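Local coordinates for putative aminotransferase (Actinomadura melliaura, PDB 4ZWV), which probably transfers amino groups with pyridoxal 5'-phosphate as cofactor, as a putative sugar aminotransferase in the biosynthesis of the aminopentose of the indolocarbazole AT2433, at residues E76-P81 and R97-D102; T87-L92 and D325-V330; L108-D113 and I126-W131. All coordinates share one frame; numbering follows the deposited sequence. Where two conformers were deposited one is given.

Interaction 1: residues E76-P81 and R97-D102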
ATOM      1  N   GLU A  76      11.834   0.706  20.858  0.65 11.89           N
ATOM      2  CA  GLU A  76      12.219  -0.659  20.555  0.65 11.11           C
ATOM      3  C   GLU A  76      11.022  -1.550  20.244  0.65 10.94           C
ATOM      4  O   GLU A  76      10.064  -1.612  21.014  0.65 13.84           O
ATOM      5  CB  GLU A  76      13.007  -1.216  21.738  0.65 13.84           C
ATOM      6  CG  GLU A  76      13.284  -2.692  21.719  0.65 15.12           C
ATOM      7  CD  GLU A  76      13.996  -3.124  22.986  0.65 17.68           C
ATOM      8  OE1 GLU A  76      15.223  -3.362  22.928  0.65 16.06           O
ATOM      9  OE2 GLU A  76      13.339  -3.201  24.050  0.65 18.06           O
ATOM     10  N   VAL A  77      11.081  -2.259  19.121  1.00 10.87           N
ATOM     11  CA  VAL A  77      10.100  -3.308  18.860  1.00 10.48           C
ATOM     12  C   VAL A  77      10.858  -4.620  18.828  1.00 11.63           C
ATOM     13  O   VAL A  77      11.846  -4.750  18.110  1.00 10.92           O
ATOM     14  CB  VAL A  77       9.352  -3.108  17.537  1.00  9.85           C
ATOM     15  CG1 VAL A  77       8.347  -4.249  17.326  1.00 10.23           C
ATOM     16  CG2 VAL A  77       8.636  -1.758  17.539  1.00 12.24           C
ATOM     17  N   LEU A  78      10.400  -5.584  19.620  1.00  9.27           N
ATOM     18  CA  LEU A  78      11.030  -6.901  19.687  1.00  8.89           C
ATOM     19  C   LEU A  78      10.431  -7.803  18.616  1.00  9.27           C
ATOM     20  O   LEU A  78       9.219  -7.900  18.486  1.00 10.79           O
ATOM     21  CB  LEU A  78      10.842  -7.497  21.080  1.00  8.96           C
ATOM     22  CG  LEU A  78      11.589  -6.745  22.173  1.00 12.96           C
ATOM     23  CD1 LEU A  78      11.040  -7.020  23.579  1.00 15.24           C
ATOM     24  CD2 LEU A  78      13.030  -7.159  22.107  1.00 20.31           C
ATOM     25  N   SER A  79      11.291  -8.457  17.848  1.00  8.94           N
ATOM     26  CA  SER A  79      10.846  -9.266  16.723  1.00  9.33           C
ATOM     27  C   SER A  79      11.922 -10.300  16.430  1.00 11.76           C
ATOM     28  O   SER A  79      13.093 -10.076  16.739  1.00 12.12           O
ATOM     29  CB  SER A  79      10.597  -8.372  15.501  1.00  9.47           C
ATOM     30  OG  SER A  79      10.026  -9.092  14.429  1.00 10.78           O
ATOM     31  N   THR A  80      11.537 -11.430  15.847  0.56 10.55           N
ATOM     32  CA  THR A  80      12.529 -12.420  15.429  0.56 10.45           C
ATOM     33  C   THR A  80      12.883 -12.189  13.959  0.56 10.59           C
ATOM     34  O   THR A  80      12.082 -11.642  13.197  0.56 12.48           O
ATOM     35  CB  THR A  80      12.035 -13.875  15.637  0.56 13.51           C
ATOM     36  OG1 THR A  80      13.158 -14.751  15.775  0.56 12.30           O
ATOM     37  CG2 THR A  80      11.201 -14.351  14.465  0.56 10.73           C
ATOM     38  N   PRO A  81      14.103 -12.574  13.556  1.00  9.17           N
ATOM     39  CA  PRO A  81      14.470 -12.414  12.149  1.00  9.86           C
ATOM     40  C   PRO A  81      14.032 -13.569  11.260  1.00 11.65           C
ATOM     41  O   PRO A  81      14.179 -13.459  10.043  1.00 11.66           O
ATOM     42  CB  PRO A  81      15.995 -12.317  12.184  1.00 12.77           C
ATOM     43  CG  PRO A  81      16.396 -13.052  13.415  1.00 13.78           C
ATOM     44  CD  PRO A  81      15.253 -12.956  14.400  1.00 12.77           C
ATOM     45  N   ARG A  97      13.274   1.019  16.243  0.63 12.22           N
ATOM     46  CA  ARG A  97      14.465   0.192  16.245  0.63 12.06           C
ATOM     47  C   ARG A  97      14.115  -1.270  16.536  0.63 12.72           C
ATOM     48  O   ARG A  97      13.386  -1.555  17.484  0.63 15.46           O
ATOM     49  CB  ARG A  97      15.435   0.747  17.289  0.63 17.42           C
ATOM     50  CG  ARG A  97      16.528  -0.168  17.744  0.63 19.63           C
ATOM     51  CD  ARG A  97      17.482   0.597  18.657  0.63 25.20           C
ATOM     52  NE  ARG A  97      16.850   1.071  19.888  0.63 23.16           N
ATOM     53  CZ  ARG A  97      16.889   0.410  21.041  0.63 22.53           C
ATOM     54  NH1 ARG A  97      17.520  -0.753  21.110  0.63 22.55           N
ATOM     55  NH2 ARG A  97      16.304   0.905  22.125  0.63 27.36           N
ATOM     56  N   ILE A  98      14.617  -2.194  15.713  1.00 12.16           N
ATOM     57  CA  ILE A  98      14.365  -3.616  15.928  1.00 12.96           C
ATOM     58  C   ILE A  98      15.359  -4.166  16.949  1.00 11.14           C
ATOM     59  O   ILE A  98      16.565  -3.937  16.828  1.00 13.76           O
ATOM     60  CB  ILE A  98      14.495  -4.429  14.631  1.00 12.15           C
ATOM     61  CG1 ILE A  98      13.518  -3.932  13.563  1.00 11.95           C
ATOM     62  CG2 ILE A  98      14.249  -5.907  14.898  1.00 15.20           C
ATOM     63  CD1 ILE A  98      13.811  -4.488  12.174  1.00 12.76           C
ATOM     64  N   THR A  99      14.860  -4.881  17.954  1.00 10.76           N
ATOM     65  CA  THR A  99      15.722  -5.672  18.818  1.00 11.67           C
ATOM     66  C   THR A  99      15.393  -7.128  18.534  1.00 11.77           C
ATOM     67  O   THR A  99      14.264  -7.580  18.766  1.00 11.24           O
ATOM     68  CB  THR A  99      15.522  -5.351  20.298  1.00 15.97           C
ATOM     69  OG1 THR A  99      15.949  -4.008  20.555  1.00 19.46           O
ATOM     70  CG2 THR A  99      16.332  -6.309  21.161  1.00 17.29           C
ATOM     71  N   TRP A 100      16.371  -7.852  17.992  1.00 10.51           N
ATOM     72  CA  TRP A 100      16.126  -9.227  17.578  1.00  9.60           C
ATOM     73  C   TRP A 100      15.942 -10.160  18.762  1.00 10.39           C
ATOM     74  O   TRP A 100      16.684 -10.091  19.739  1.00 12.97           O
ATOM     75  CB  TRP A 100      17.272  -9.772  16.718  1.00 10.48           C
ATOM     76  CG  TRP A 100      17.511  -9.058  15.431  1.00 12.20           C
ATOM     77  CD1 TRP A 100      18.676  -8.467  15.034  1.00 12.15           C
ATOM     78  CD2 TRP A 100      16.581  -8.884  14.348  1.00  9.84           C
ATOM     79  NE1 TRP A 100      18.526  -7.915  13.786  1.00 12.49           N
ATOM     80  CE2 TRP A 100      17.256  -8.167  13.334  1.00 12.35           C
ATOM     81  CE3 TRP A 100      15.247  -9.261  14.138  1.00 11.03           C
ATOM     82  CZ2 TRP A 100      16.641  -7.818  12.126  1.00 12.16           C
ATOM     83  CZ3 TRP A 100      14.635  -8.914  12.938  1.00 12.35           C
ATOM     84  CH2 TRP A 100      15.332  -8.201  11.953  1.00 12.51           C
ATOM     85  N   VAL A 101      14.954 -11.038  18.636  1.00 10.95           N
ATOM     86  CA  VAL A 101      14.718 -12.114  19.588  1.00 12.02           C
ATOM     87  C   VAL A 101      15.058 -13.436  18.909  1.00 10.05           C
ATOM     88  O   VAL A 101      14.783 -13.627  17.714  1.00 12.47           O
ATOM     89  CB  VAL A 101      13.255 -12.122  20.079  1.00 11.54           C
ATOM     90  CG1 VAL A 101      13.032 -13.189  21.164  1.00 11.36           C
ATOM     91  CG2 VAL A 101      12.883 -10.742  20.619  1.00 13.07           C
ATOM     92  N   ASP A 102      15.663 -14.334  19.677  1.00 11.00           N
ATOM     93  CA  ASP A 102      16.107 -15.617  19.161  1.00 12.73           C
ATOM     94  C   ASP A 102      14.924 -16.512  18.833  1.00 12.66           C
ATOM     95  O   ASP A 102      13.767 -16.201  19.144  1.00 13.07           O
ATOM     96  CB  ASP A 102      17.018 -16.296  20.184  1.00 12.13           C
ATOM     97  CG  ASP A 102      18.060 -17.213  19.554  1.00 14.17           C
ATOM     98  OD1 ASP A 102      17.944 -17.553  18.356  1.00 13.98           O
ATOM     99  OD2 ASP A 102      19.004 -17.573  20.285  1.00 15.92           O
TER

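Interaction 2: residues T87-L92 and D325-V330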
ATOM      1  N   THR A  87       7.461  -8.212   7.994  1.00  9.03           N
ATOM      2  CA  THR A  87       7.272  -8.119   9.438  1.00  9.39           C
ATOM      3  C   THR A  87       8.195  -7.074  10.036  1.00  8.67           C
ATOM      4  O   THR A  87       7.798  -6.219  10.828  1.00 10.82           O
ATOM      5  CB  THR A  87       7.564  -9.464  10.123  1.00  9.98           C
ATOM      6  OG1 THR A  87       6.778 -10.491   9.507  1.00 12.27           O
ATOM      7  CG2 THR A  87       7.251  -9.385  11.611  1.00 12.14           C
ATOM      8  N   ASN A  88       9.445  -7.135   9.613  1.00  8.64           N
ATOM      9  CA  ASN A  88      10.467  -6.290  10.195  1.00  8.04           C
ATOM     10  C   ASN A  88      10.636  -4.966   9.481  1.00  8.84           C
ATOM     11  O   ASN A  88      10.959  -3.962  10.112  1.00 10.51           O
ATOM     12  CB  ASN A  88      11.777  -7.072  10.240  1.00  9.39           C
ATOM     13  CG  ASN A  88      11.696  -8.186  11.247  1.00  9.86           C
ATOM     14  OD1 ASN A  88      11.305  -7.927  12.377  1.00 10.00           O
ATOM     15  ND2 ASN A  88      11.970  -9.433  10.839  1.00 10.10           N
ATOM     16  N   TRP A  89      10.396  -4.928   8.174  1.00  8.35           N
ATOM     17  CA  TRP A  89      10.522  -3.645   7.508  1.00  8.29           C
ATOM     18  C   TRP A  89       9.393  -2.695   7.919  1.00  9.77           C
ATOM     19  O   TRP A  89       9.590  -1.478   7.918  1.00  9.78           O
ATOM     20  CB  TRP A  89      10.551  -3.818   5.991  1.00  7.49           C
ATOM     21  CG  TRP A  89      11.774  -4.541   5.398  1.00  9.16           C
ATOM     22  CD1 TRP A  89      11.952  -4.803   4.069  1.00  9.98           C
ATOM     23  CD2 TRP A  89      12.954  -5.078   6.067  1.00  9.31           C
ATOM     24  NE1 TRP A  89      13.139  -5.460   3.857  1.00 10.08           N
ATOM     25  CE2 TRP A  89      13.772  -5.645   5.061  1.00  9.42           C
ATOM     26  CE3 TRP A  89      13.395  -5.136   7.403  1.00  9.84           C
ATOM     27  CZ2 TRP A  89      15.004  -6.256   5.341  1.00  9.24           C
ATOM     28  CZ3 TRP A  89      14.623  -5.756   7.682  1.00 10.58           C
ATOM     29  CH2 TRP A  89      15.408  -6.308   6.656  1.00  9.99           C
ATOM     30  N   ALA A  90       8.238  -3.239   8.285  1.00  8.37           N
ATOM     31  CA  ALA A  90       7.162  -2.401   8.835  1.00  7.28           C
ATOM     32  C   ALA A  90       7.634  -1.644  10.076  1.00  9.37           C
ATOM     33  O   ALA A  90       7.269  -0.480  10.274  1.00 10.16           O
ATOM     34  CB  ALA A  90       5.933  -3.253   9.159  1.00 10.34           C
ATOM     35  N   ILE A  91       8.451  -2.300  10.899  1.00  8.75           N
ATOM     36  CA  ILE A  91       9.016  -1.668  12.094  1.00  8.34           C
ATOM     37  C   ILE A  91       9.920  -0.499  11.722  1.00  9.68           C
ATOM     38  O   ILE A  91       9.818   0.581  12.307  1.00 10.77           O
ATOM     39  CB  ILE A  91       9.819  -2.683  12.945  1.00  8.76           C
ATOM     40  CG1 ILE A  91       8.894  -3.810  13.423  1.00 10.13           C
ATOM     41  CG2 ILE A  91      10.494  -1.971  14.138  1.00 11.15           C
ATOM     42  CD1 ILE A  91       9.660  -5.007  14.011  1.00  8.72           C
ATOM     43  N   LEU A  92      10.795  -0.710  10.740  1.00  9.20           N
ATOM     44  CA  LEU A  92      11.716   0.342  10.315  1.00  8.94           C
ATOM     45  C   LEU A  92      10.954   1.516   9.699  1.00  9.98           C
ATOM     46  O   LEU A  92      11.299   2.678   9.951  1.00 11.96           O
ATOM     47  CB  LEU A  92      12.747  -0.214   9.328  1.00 11.41           C
ATOM     48  CG  LEU A  92      13.600  -1.349   9.901  1.00 12.11           C
ATOM     49  CD1 LEU A  92      14.587  -1.846   8.865  1.00 12.36           C
ATOM     50  CD2 LEU A  92      14.315  -0.885  11.156  1.00 14.15           C
ATOM     51  N   ASP A 325      18.019 -10.659   9.810  1.00 11.65           N
ATOM     52  CA  ASP A 325      19.109  -9.989  10.514  1.00 10.70           C
ATOM     53  C   ASP A 325      20.416 -10.020   9.726  1.00 11.24           C
ATOM     54  O   ASP A 325      21.361  -9.321  10.081  1.00 13.76           O
ATOM     55  CB  ASP A 325      19.312 -10.604  11.924  1.00 10.46           C
ATOM     56  CG  ASP A 325      19.662 -12.094  11.898  1.00 11.91           C
ATOM     57  OD1 ASP A 325      19.180 -12.833  11.015  1.00 12.51           O
ATOM     58  OD2 ASP A 325      20.420 -12.534  12.798  1.00 15.69           O
ATOM     59  N   GLU A 326      20.457 -10.796   8.644  1.00 11.66           N
ATOM     60  CA  GLU A 326      21.653 -10.848   7.792  1.00 11.77           C
ATOM     61  C   GLU A 326      21.673  -9.773   6.689  1.00 11.81           C
ATOM     62  O   GLU A 326      22.697  -9.590   6.023  1.00 13.92           O
ATOM     63  CB  GLU A 326      21.792 -12.234   7.151  1.00 12.47           C
ATOM     64  CG  GLU A 326      22.320 -13.291   8.113  1.00 15.69           C
ATOM     65  CD  GLU A 326      22.586 -14.632   7.449  1.00 18.66           C
ATOM     66  OE1 GLU A 326      22.293 -14.795   6.250  1.00 18.10           O
ATOM     67  OE2 GLU A 326      23.099 -15.544   8.136  1.00 19.58           O
ATOM     68  N   HIS A 327      20.555  -9.088   6.476  1.00 11.50           N
ATOM     69  CA  HIS A 327      20.504  -8.071   5.424  1.00 11.16           C
ATOM     70  C   HIS A 327      21.353  -6.863   5.767  1.00 12.99           C
ATOM     71  O   HIS A 327      21.392  -6.418   6.925  1.00 13.15           O
ATOM     72  CB  HIS A 327      19.062  -7.644   5.183  1.00 11.32           C
ATOM     73  CG  HIS A 327      18.233  -8.690   4.509  1.00 10.38           C
ATOM     74  ND1 HIS A 327      18.629  -9.314   3.346  1.00 13.38           N
ATOM     75  CD2 HIS A 327      17.032  -9.225   4.838  1.00 10.01           C
ATOM     76  CE1 HIS A 327      17.701 -10.180   2.980  1.00 12.52           C
ATOM     77  NE2 HIS A 327      16.721 -10.145   3.866  1.00 12.46           N
ATOM     78  N   SER A 328      22.017  -6.308   4.758  1.00 11.82           N
ATOM     79  CA  SER A 328      22.968  -5.242   5.039  1.00 15.70           C
ATOM     80  C   SER A 328      22.255  -3.980   5.541  1.00 15.85           C
ATOM     81  O   SER A 328      22.855  -3.191   6.271  1.00 16.09           O
ATOM     82  CB  SER A 328      23.840  -4.957   3.811  1.00 17.75           C
ATOM     83  OG  SER A 328      23.075  -4.513   2.714  1.00 17.95           O
ATOM     84  N   CYS A 329      20.973  -3.807   5.208  1.00 12.93           N
ATOM     85  CA  CYS A 329      20.237  -2.636   5.697  1.00 12.08           C
ATOM     86  C   CYS A 329      20.074  -2.631   7.223  1.00 13.53           C
ATOM     87  O   CYS A 329      19.755  -1.598   7.808  1.00 16.61           O
ATOM     88  CB  CYS A 329      18.859  -2.530   5.026  1.00 12.54           C
ATOM     89  SG  CYS A 329      17.649  -3.803   5.494  1.00 14.08           S
ATOM     90  N   VAL A 330      20.293  -3.773   7.876  1.00 12.32           N
ATOM     91  CA  VAL A 330      20.183  -3.819   9.335  1.00 11.63           C
ATOM     92  C   VAL A 330      21.485  -4.325   9.962  1.00 12.65           C
ATOM     93  O   VAL A 330      21.488  -4.872  11.063  1.00 13.40           O
ATOM     94  CB  VAL A 330      18.971  -4.690   9.797  1.00 12.64           C
ATOM     95  CG1 VAL A 330      17.661  -3.932   9.566  1.00 10.37           C
ATOM     96  CG2 VAL A 330      18.948  -6.050   9.087  1.00 12.86           C
TER

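Interaction 3: residues L108-D113 and I126-W131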
ATOM      1  N   LEU A 108      10.825 -23.418  15.690  1.00 15.17           N
ATOM      2  CA  LEU A 108      11.139 -22.368  14.717  1.00 13.18           C
ATOM      3  C   LEU A 108      10.245 -21.138  14.880  1.00 14.51           C
ATOM      4  O   LEU A 108      10.028 -20.390  13.925  1.00 16.58           O
ATOM      5  CB  LEU A 108      11.062 -22.893  13.278  1.00 16.27           C
ATOM      6  CG  LEU A 108      11.980 -24.092  12.991  1.00 17.30           C
ATOM      7  CD1 LEU A 108      12.001 -24.411  11.483  1.00 16.67           C
ATOM      8  CD2 LEU A 108      13.397 -23.887  13.523  1.00 19.76           C
ATOM      9  N   THR A 109       9.729 -20.919  16.083  1.00 14.11           N
ATOM     10  CA  THR A 109       9.066 -19.658  16.377  1.00 12.27           C
ATOM     11  C   THR A 109       9.817 -18.968  17.506  1.00 11.28           C
ATOM     12  O   THR A 109      10.748 -19.539  18.074  1.00 14.22           O
ATOM     13  CB  THR A 109       7.593 -19.844  16.753  1.00 19.20           C
ATOM     14  OG1 THR A 109       7.509 -20.722  17.873  1.00 20.07           O
ATOM     15  CG2 THR A 109       6.824 -20.459  15.590  1.00 20.59           C
HETATM   16  N   MSE A 110       9.423 -17.736  17.810  1.00 12.95           N
HETATM   17  CA  MSE A 110      10.132 -16.911  18.789  1.00 13.12           C
HETATM   18  C   MSE A 110      10.423 -17.626  20.110  1.00 12.11           C
HETATM   19  O   MSE A 110       9.546 -18.254  20.697  1.00 14.42           O
HETATM   20  CB  MSE A 110       9.333 -15.646  19.077  1.00 13.72           C
HETATM   21  CG  MSE A 110      10.042 -14.696  20.021  1.00 13.51           C
HETATM   22 SE   MSE A 110       8.987 -13.103  20.414  0.53 16.17          SE
HETATM   23  CE  MSE A 110       9.325 -12.065  18.814  1.00 11.31           C
ATOM     24  N   ASP A 111      11.669 -17.513  20.565  1.00 11.85           N
ATOM     25  CA  ASP A 111      12.103 -18.030  21.856  1.00 13.88           C
ATOM     26  C   ASP A 111      11.560 -17.098  22.939  1.00 14.66           C
ATOM     27  O   ASP A 111      12.040 -15.979  23.099  1.00 13.14           O
ATOM     28  CB  ASP A 111      13.640 -18.119  21.880  1.00 12.93           C
ATOM     29  CG  ASP A 111      14.212 -18.598  23.213  1.00 20.49           C
ATOM     30  OD1 ASP A 111      13.556 -18.487  24.267  1.00 19.36           O
ATOM     31  OD2 ASP A 111      15.362 -19.082  23.202  1.00 28.67           O
ATOM     32  N   LEU A 112      10.562 -17.557  23.686  1.00 13.01           N
ATOM     33  CA  LEU A 112       9.916 -16.673  24.656  1.00 14.35           C
ATOM     34  C   LEU A 112      10.759 -16.447  25.912  1.00 16.81           C
ATOM     35  O   LEU A 112      10.525 -15.481  26.633  1.00 16.11           O
ATOM     36  CB  LEU A 112       8.530 -17.213  25.033  1.00 14.67           C
ATOM     37  CG  LEU A 112       7.543 -17.249  23.858  1.00 14.50           C
ATOM     38  CD1 LEU A 112       6.185 -17.795  24.300  1.00 17.15           C
ATOM     39  CD2 LEU A 112       7.374 -15.886  23.222  1.00 16.92           C
ATOM     40  N   ASP A 113      11.723 -17.328  26.188  1.00 14.65           N
ATOM     41  CA  ASP A 113      12.677 -17.080  27.270  1.00 15.73           C
ATOM     42  C   ASP A 113      13.546 -15.881  26.907  1.00 15.83           C
ATOM     43  O   ASP A 113      13.814 -15.006  27.737  1.00 15.92           O
ATOM     44  CB  ASP A 113      13.567 -18.298  27.517  1.00 16.81           C
ATOM     45  CG  ASP A 113      12.804 -19.479  28.075  1.00 24.93           C
ATOM     46  OD1 ASP A 113      12.004 -19.282  29.011  1.00 27.98           O
ATOM     47  OD2 ASP A 113      12.997 -20.600  27.568  1.00 38.37           O
ATOM     48  N   ILE A 126       5.846  -5.820  20.759  1.00  9.13           N
ATOM     49  CA  ILE A 126       6.405  -7.100  20.365  1.00 10.43           C
ATOM     50  C   ILE A 126       5.599  -7.595  19.183  1.00  8.79           C
ATOM     51  O   ILE A 126       4.383  -7.582  19.257  1.00 10.15           O
ATOM     52  CB  ILE A 126       6.326  -8.119  21.517  1.00  9.36           C
ATOM     53  CG1 ILE A 126       7.061  -7.589  22.756  1.00 11.50           C
ATOM     54  CG2 ILE A 126       6.878  -9.482  21.072  1.00 12.96           C
ATOM     55  CD1 ILE A 126       6.538  -8.203  24.052  1.00 14.23           C
ATOM     56  N   ILE A 127       6.251  -7.957  18.083  1.00  9.16           N
ATOM     57  CA  ILE A 127       5.532  -8.614  16.988  1.00  7.61           C
ATOM     58  C   ILE A 127       5.844 -10.095  17.064  1.00  9.56           C
ATOM     59  O   ILE A 127       7.012 -10.488  17.066  1.00 10.84           O
ATOM     60  CB  ILE A 127       5.909  -8.054  15.600  1.00  9.06           C
ATOM     61  CG1 ILE A 127       5.610  -6.544  15.546  1.00 11.14           C
ATOM     62  CG2 ILE A 127       5.138  -8.788  14.514  1.00 10.89           C
ATOM     63  CD1 ILE A 127       5.861  -5.905  14.169  1.00 13.93           C
ATOM     64  N   VAL A 128       4.809 -10.923  17.183  1.00  9.01           N
ATOM     65  CA  VAL A 128       5.036 -12.365  17.229  1.00  8.44           C
ATOM     66  C   VAL A 128       4.485 -12.968  15.947  1.00 10.49           C
ATOM     67  O   VAL A 128       3.403 -12.598  15.490  1.00 11.46           O
ATOM     68  CB  VAL A 128       4.410 -13.032  18.471  1.00 10.95           C
ATOM     69  CG1 VAL A 128       5.021 -12.453  19.754  1.00 13.97           C
ATOM     70  CG2 VAL A 128       2.900 -12.901  18.491  1.00 14.39           C
ATOM     71  N   VAL A 129       5.261 -13.856  15.342  1.00  8.06           N
ATOM     72  CA  VAL A 129       4.894 -14.440  14.058  1.00 10.28           C
ATOM     73  C   VAL A 129       4.549 -15.911  14.224  1.00  8.48           C
ATOM     74  O   VAL A 129       5.364 -16.696  14.725  1.00  9.33           O
ATOM     75  CB  VAL A 129       6.026 -14.286  13.021  1.00  8.93           C
ATOM     76  CG1 VAL A 129       5.592 -14.873  11.678  1.00 11.01           C
ATOM     77  CG2 VAL A 129       6.377 -12.818  12.843  1.00  9.54           C
ATOM     78  N   HIS A 130       3.339 -16.279  13.813  1.00  8.16           N
ATOM     79  CA  HIS A 130       2.924 -17.683  13.825  1.00  9.18           C
ATOM     80  C   HIS A 130       3.523 -18.350  12.587  1.00 10.02           C
ATOM     81  O   HIS A 130       2.837 -18.646  11.603  1.00 11.79           O
ATOM     82  CB  HIS A 130       1.404 -17.797  13.855  1.00  9.11           C
ATOM     83  CG  HIS A 130       0.763 -17.069  14.997  1.00 10.27           C
ATOM     84  ND1 HIS A 130       0.936 -17.439  16.316  1.00 12.32           N
ATOM     85  CD2 HIS A 130      -0.068 -16.000  15.011  1.00  9.33           C
ATOM     86  CE1 HIS A 130       0.236 -16.630  17.092  1.00 13.44           C
ATOM     87  NE2 HIS A 130      -0.378 -15.741  16.322  1.00 10.10           N
ATOM     88  N   TRP A 131       4.833 -18.567  12.659  1.00 10.26           N
ATOM     89  CA  TRP A 131       5.656 -18.869  11.495  1.00  9.83           C
ATOM     90  C   TRP A 131       5.312 -20.213  10.858  1.00 10.16           C
ATOM     91  O   TRP A 131       5.206 -21.224  11.549  1.00 11.71           O
ATOM     92  CB  TRP A 131       7.126 -18.821  11.911  1.00 12.46           C
ATOM     93  CG  TRP A 131       8.117 -19.057  10.810  1.00 11.94           C
ATOM     94  CD1 TRP A 131       9.046 -20.065  10.745  1.00 14.78           C
ATOM     95  CD2 TRP A 131       8.285 -18.277   9.629  1.00 12.62           C
ATOM     96  NE1 TRP A 131       9.787 -19.947   9.590  1.00 15.60           N
ATOM     97  CE2 TRP A 131       9.337 -18.859   8.888  1.00 14.86           C
ATOM     98  CE3 TRP A 131       7.646 -17.144   9.117  1.00 12.27           C
ATOM     99  CZ2 TRP A 131       9.760 -18.341   7.661  1.00 17.84           C
ATOM    100  CZ3 TRP A 131       8.071 -16.628   7.898  1.00 16.88           C
ATOM    101  CH2 TRP A 131       9.124 -17.227   7.188  1.00 16.49           C
TER
HETATM  102  O   HOH W   1       8.055 -16.594  15.463  1.00 12.55           O

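Interaction 1: residues E76-P81 and R97-D102
T99 and E76 meet through their side chains while their strands pair through the backbone. The T99 hydroxyl gives its proton to the carboxylate, OG1 to E76 OE1 at 2.6 Å in the conformer of E76 described here, arriving on the anti side of that oxygen and 21° out of the carboxylate plane. E76 CG stands anti to the backbone N (chi1 169°), and the extended chain beyond it brings OE1 across T99. The methyl of T99 lies beside L78, CG2 to CD2 3.5 Å. A valine in place of T99 would probably leave E76 OE1 without its hydroxyl mate. Beneath these side chains the parallel backbones exchange bonds: V77 N to R97 O at 2.9 Å, T99 N to V77 O at 3.0 Å, then S79 N to T99 O, and V101 N to S79 O. The two strands belong to the beta-alpha-beta unit formed with helix 85-93, and strand 97-100 is the outermost on its side of the chain's seven-stranded sheet. Just past the end of strand 76-79, P81 CB sits over one face of the six-membered ring of W100, 3.9 Å from its centroid, in a CH-pi contact; I98 puts CG2 over the opposite face. T80 OG1 donates to V101 O at 2.8 Å. Further out, R97 adds a long charge pairing with E76, its NH1 3.9 Å from OE1 with no N-H aimed at the oxygen, while E76 CB lies over one guanidinium face; R97 NH2 forms a salt bridge with D75. T123 and S120 bind E76 OE2.

Interaction 2: residues T87-L92 and D325-V330
Near the pyridoxal 5'-phosphate site, where two subunits meet, W89 of helix 85-93 faces H327, C329 and V330 of the loop before helix 338-344. The W89 side chain lies about 7 Å from that of T58, a residue that binds the cofactor. The far rim of its six-membered ring does the touching. CZ2 is 3.6 Å from H327 CD2, in an oblique aromatic pair whose planes stand at 62°. The sulfur of C329 makes an oblique sulfur-aromatic contact, SG lying 4.0 Å from the W89 ring centroid. A chi1 of 69° places SG between the backbone N and the carbonyl carbon of C329, where it meets CZ2 and CH2 of the indole, both at 3.6 Å. V330 CG1 fills the next position along the indole, 4.0 Å from W89 CZ3, and reaches L92 CD1 one helical turn on, at 3.8 Å. No hydrogen bond joins the two segments; the polar ends look elsewhere. W89 NE1 donates to Y217 O of the second subunit, which would fix the rotation of the indole, and H327 NE2 is hydrogen-bonded to OE2 of E85. On the helix's other flank T87 and I91 pack on strands 76-79 and 123-129, and W235 of the second subunit lies against L92.

Interaction 3: residues L108-D113 and I126-W131
Apolar contacts carry most of the meeting of M110 with strand 123-129. M110 is modelled as selenomethionine, and its selenium lies 4.1 Å from V128 CG1, the two side chains crossing at about a right angle. The bend at chi3 (-80°) turns CE toward the strand, where it comes 3.3 Å from the carbonyl oxygen of I127 and 4.2 Å from I126 CG2. At the other end T109 and W131 slide past each other in opposite directions, CG2 of T109 being 4.0 Å from CB of W131. The tryptophan's CD1 also approaches the L108 carbonyl oxygen, at 3.3 Å, from an oblique direction.

Polar contact between the segments runs through a single water, which accepts from M110 N at 2.9 Å and donates to V129 O at 2.8 Å. It thereby satisfies two buried backbone atoms that do not meet directly. A weak capping bond, D113 N to D111 OD1, starts helix 112-118 at the N-cap D111.

Beyond the strand H130 centres an inverse gamma turn. The next ring, W131, meets that of H164, which binds pyridoxal 5'-phosphate. The C-terminal end of strand 123-129 thus borders the cofactor site, consistent with the fold-type I (aspartate aminotransferase-like) architecture of the DegT/DnrJ/EryC1 family.

How the interactions relate
All three contacts are largely buried, yet they differ in company. No second subunit touches interactions 1 and 3, whereas interaction 2 borders it. Interactions 1 and 3 meet in the sheet, where strands 76-79 and 123-129 are neighbours and L78 O accepts from I127 N, and again in the loop beyond strand 97-100, where D111 N gives to D102 O. The chemistry of interaction 2 is aromatic and apolar, whereas strand pairing by backbone bonds dominates interaction 1, and interaction 3 mixes side-chain packing with a bridging water. Helix 85-93 ties the set together: N88 bonds to S79 and to T80 O on the side of interaction 1, while T87 packs against I127 and V129 of interaction 3.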